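Local coordinates for protein beta-galactosidase (Bacillus circulans subsp. alkalophilus, PDB 3TTY) that hydrolyses terminal, non-reducing beta-D-galactose residues from beta-D-galactosides, as a trimeric TIM-barrel glycoside hydrolase, at residues Arg648-Leu653 against Val669-Arg674. Residues are numbered along the deposited sequence; the frame is centred on the assembly and turned at random.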
loop_
_atom_site.group_PDB
_atom_site.type_symbol
_atom_site.label_atom_id
_atom_site.label_comp_id
_atom_site.label_asym_id
_atom_site.label_seq_id
_atom_site.Cartn_x
_atom_site.Cartn_y
_atom_site.Cartn_z
ATOM N N ARG A 648 33.408 -48.149 1.933
ATOM C CA ARG A 648 33.373 -48.513 0.523
ATOM C C ARG A 648 32.140 -47.876 -0.095
ATOM O O ARG A 648 31.011 -48.265 0.213
ATOM C CB ARG A 648 33.292 -50.030 0.355
ATOM C CG ARG A 648 34.621 -50.750 0.471
ATOM C CD ARG A 648 34.457 -52.229 0.151
ATOM N NE ARG A 648 33.680 -52.433 -1.070
ATOM C CZ ARG A 648 33.578 -53.594 -1.710
ATOM N NH1 ARG A 648 34.212 -54.665 -1.248
ATOM N NH2 ARG A 648 32.847 -53.683 -2.814
ATOM N N GLN A 649 32.353 -46.888 -0.957
ATOM C CA GLN A 649 31.237 -46.180 -1.562
ATOM C C GLN A 649 31.613 -45.566 -2.903
ATOM O O GLN A 649 32.741 -45.109 -3.097
ATOM C CB GLN A 649 30.702 -45.109 -0.601
ATOM C CG GLN A 649 31.760 -44.154 -0.079
ATOM C CD GLN A 649 31.266 -43.273 1.063
ATOM O OE1 GLN A 649 30.062 -43.101 1.260
ATOM N NE2 GLN A 649 32.202 -42.718 1.827
ATOM N N ARG A 650 30.667 -45.563 -3.830
ATOM C CA ARG A 650 30.888 -44.900 -5.105
ATOM C C ARG A 650 29.919 -43.746 -5.337
ATOM O O ARG A 650 28.787 -43.742 -4.850
ATOM C CB ARG A 650 30.825 -45.892 -6.272
ATOM C CG ARG A 650 29.505 -46.604 -6.415
ATOM C CD ARG A 650 29.473 -47.477 -7.656
ATOM N NE ARG A 650 28.345 -48.402 -7.609
ATOM C CZ ARG A 650 27.375 -48.461 -8.516
ATOM N NH1 ARG A 650 27.396 -47.655 -9.574
ATOM N NH2 ARG A 650 26.390 -49.339 -8.370
ATOM N N ASP A 651 30.392 -42.760 -6.080
ATOM C CA ASP A 651 29.559 -41.677 -6.536
ATOM C C ASP A 651 28.755 -42.187 -7.724
ATOM O O ASP A 651 29.320 -42.533 -8.755
ATOM C CB ASP A 651 30.433 -40.504 -6.951
ATOM C CG ASP A 651 29.625 -39.287 -7.302
ATOM O OD1 ASP A 651 28.404 -39.451 -7.538
ATOM O OD2 ASP A 651 30.206 -38.178 -7.344
ATOM N N LEU A 652 27.439 -42.258 -7.576
ATOM C CA LEU A 652 26.602 -42.814 -8.626
ATOM C C LEU A 652 26.783 -42.061 -9.940
ATOM O O LEU A 652 26.672 -42.648 -11.014
ATOM C CB LEU A 652 25.132 -42.783 -8.205
ATOM C CG LEU A 652 24.428 -44.132 -8.030
ATOM C CD1 LEU A 652 25.404 -45.242 -7.630
ATOM C CD2 LEU A 652 23.285 -44.022 -7.032
ATOM N N LEU A 653 27.082 -40.766 -9.847
ATOM C CA LEU A 653 27.082 -39.895 -11.019
ATOM C C LEU A 653 28.382 -39.946 -11.828
ATOM O O LEU A 653 28.359 -39.764 -13.047
ATOM C CB LEU A 653 26.759 -38.454 -10.619
ATOM C CG LEU A 653 25.361 -38.179 -10.056
ATOM C CD1 LEU A 653 25.226 -36.714 -9.628
ATOM C CD2 LEU A 653 24.287 -38.548 -11.068
ATOM N N VAL A 669 27.103 -32.052 -7.394
ATOM C CA VAL A 669 26.245 -33.038 -6.751
ATOM C C VAL A 669 26.941 -34.391 -6.806
ATOM O O VAL A 669 27.437 -34.796 -7.858
ATOM C CB VAL A 669 24.865 -33.158 -7.460
ATOM C CG1 VAL A 669 24.041 -34.294 -6.872
ATOM C CG2 VAL A 669 24.100 -31.845 -7.382
ATOM N N MET A 670 26.987 -35.074 -5.666
ATOM C CA MET A 670 27.449 -36.449 -5.611
ATOM C C MET A 670 26.352 -37.255 -4.941
ATOM O O MET A 670 25.630 -36.750 -4.084
ATOM C CB MET A 670 28.743 -36.557 -4.799
ATOM C CG MET A 670 29.828 -35.546 -5.195
ATOM S SD MET A 670 31.265 -35.539 -4.097
ATOM C CE MET A 670 31.797 -37.239 -4.265
ATOM N N ILE A 671 26.220 -38.507 -5.348
ATOM C CA ILE A 671 25.296 -39.417 -4.705
ATOM C C ILE A 671 26.090 -40.641 -4.272
ATOM O O ILE A 671 26.321 -41.563 -5.058
ATOM C CB ILE A 671 24.155 -39.825 -5.651
ATOM C CG1 ILE A 671 23.475 -38.583 -6.236
ATOM C CG2 ILE A 671 23.155 -40.696 -4.933
ATOM C CD1 ILE A 671 22.442 -38.905 -7.283
ATOM N N LEU A 672 26.521 -40.627 -3.016
ATOM C CA LEU A 672 27.345 -41.693 -2.472
ATOM C C LEU A 672 26.506 -42.907 -2.152
ATOM O O LEU A 672 25.569 -42.820 -1.371
ATOM C CB LEU A 672 28.049 -41.208 -1.213
ATOM C CG LEU A 672 29.393 -40.501 -1.403
ATOM C CD1 LEU A 672 29.656 -40.124 -2.870
ATOM C CD2 LEU A 672 29.505 -39.297 -0.478
ATOM N N GLU A 673 26.847 -44.038 -2.759
ATOM C CA GLU A 673 26.176 -45.306 -2.499
ATOM C C GLU A 673 26.940 -46.105 -1.446
ATOM O O GLU A 673 28.093 -46.477 -1.664
ATOM C CB GLU A 673 26.065 -46.121 -3.793
ATOM C CG GLU A 673 25.364 -47.461 -3.655
ATOM C CD GLU A 673 25.268 -48.201 -4.979
ATOM O OE1 GLU A 673 26.320 -48.390 -5.622
ATOM O OE2 GLU A 673 24.145 -48.586 -5.381
ATOM N N ARG A 674 26.297 -46.361 -0.309
ATOM C CA ARG A 674 26.921 -47.108 0.782
ATOM C C ARG A 674 25.921 -48.047 1.464
ATOM O O ARG A 674 24.804 -48.230 0.986
ATOM C CB ARG A 674 27.538 -46.147 1.798
ATOM C CG ARG A 674 26.577 -45.084 2.291
ATOM C CD ARG A 674 27.189 -44.247 3.410
ATOM N NE ARG A 674 26.185 -43.459 4.129
ATOM C CZ ARG A 674 25.521 -43.881 5.207
ATOM N NH1 ARG A 674 25.746 -45.094 5.710
ATOM N NH2 ARG A 674 24.628 -43.089 5.796
HETATM O O HOH W 1 29.449 -36.273 -8.829
#
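The guanidinium of Arg-650 receives Glu-673 OE1 over one of its faces, toward the edge that carries NE and NH2, and Leu-652 CD1 lies above the same face, 3.7 Å from the plane and displaced toward the rim. The salt bridge, 2.8 Å from Arg-650 NE to Glu-673 OE1, is therefore not a flat one: guanidinium and carboxylate planes are 65° apart. Glu-673 reaches it with an extended chain whose CG stands anti to the backbone N (chi1 -179°).

The carboxylate of Asp-651 is gripped on both faces at a single oxygen. Ile-671 N comes to Asp-651 OD1 from one side of the plane at 3.2 Å, and Leu-653 N from the other at 3.0 Å, the latter closing an Asx turn. Asp-651 OD2 rests 3.4 Å from Met-670 CB and shares a water with Val-669 O.

Between these groups the backbones run antiparallel: Glu-673 N donates to Arg-650 O, and Leu-652 N to Ile-671 O (2.8 Å). Within the turn, Leu-652 CD2 meets Ile-671 CG2 at 3.9 Å and at its end Leu-653 CD1 packs on Val-669, while helix 326-336 covers Leu-653 and Val-669. With an alanine in place of Asp-651 the amides of Ile-671 and Leu-653 would probably lose their shared acceptor, and the turn is likely to be freer to shift.

The pairing illustrates how a side chain can continue a ladder in the C-terminal domain: where strand 649-651 bends away, a carboxylate substitutes for a backbone carbonyl, and two N-H dipoles probably help stabilise its buried negative charge.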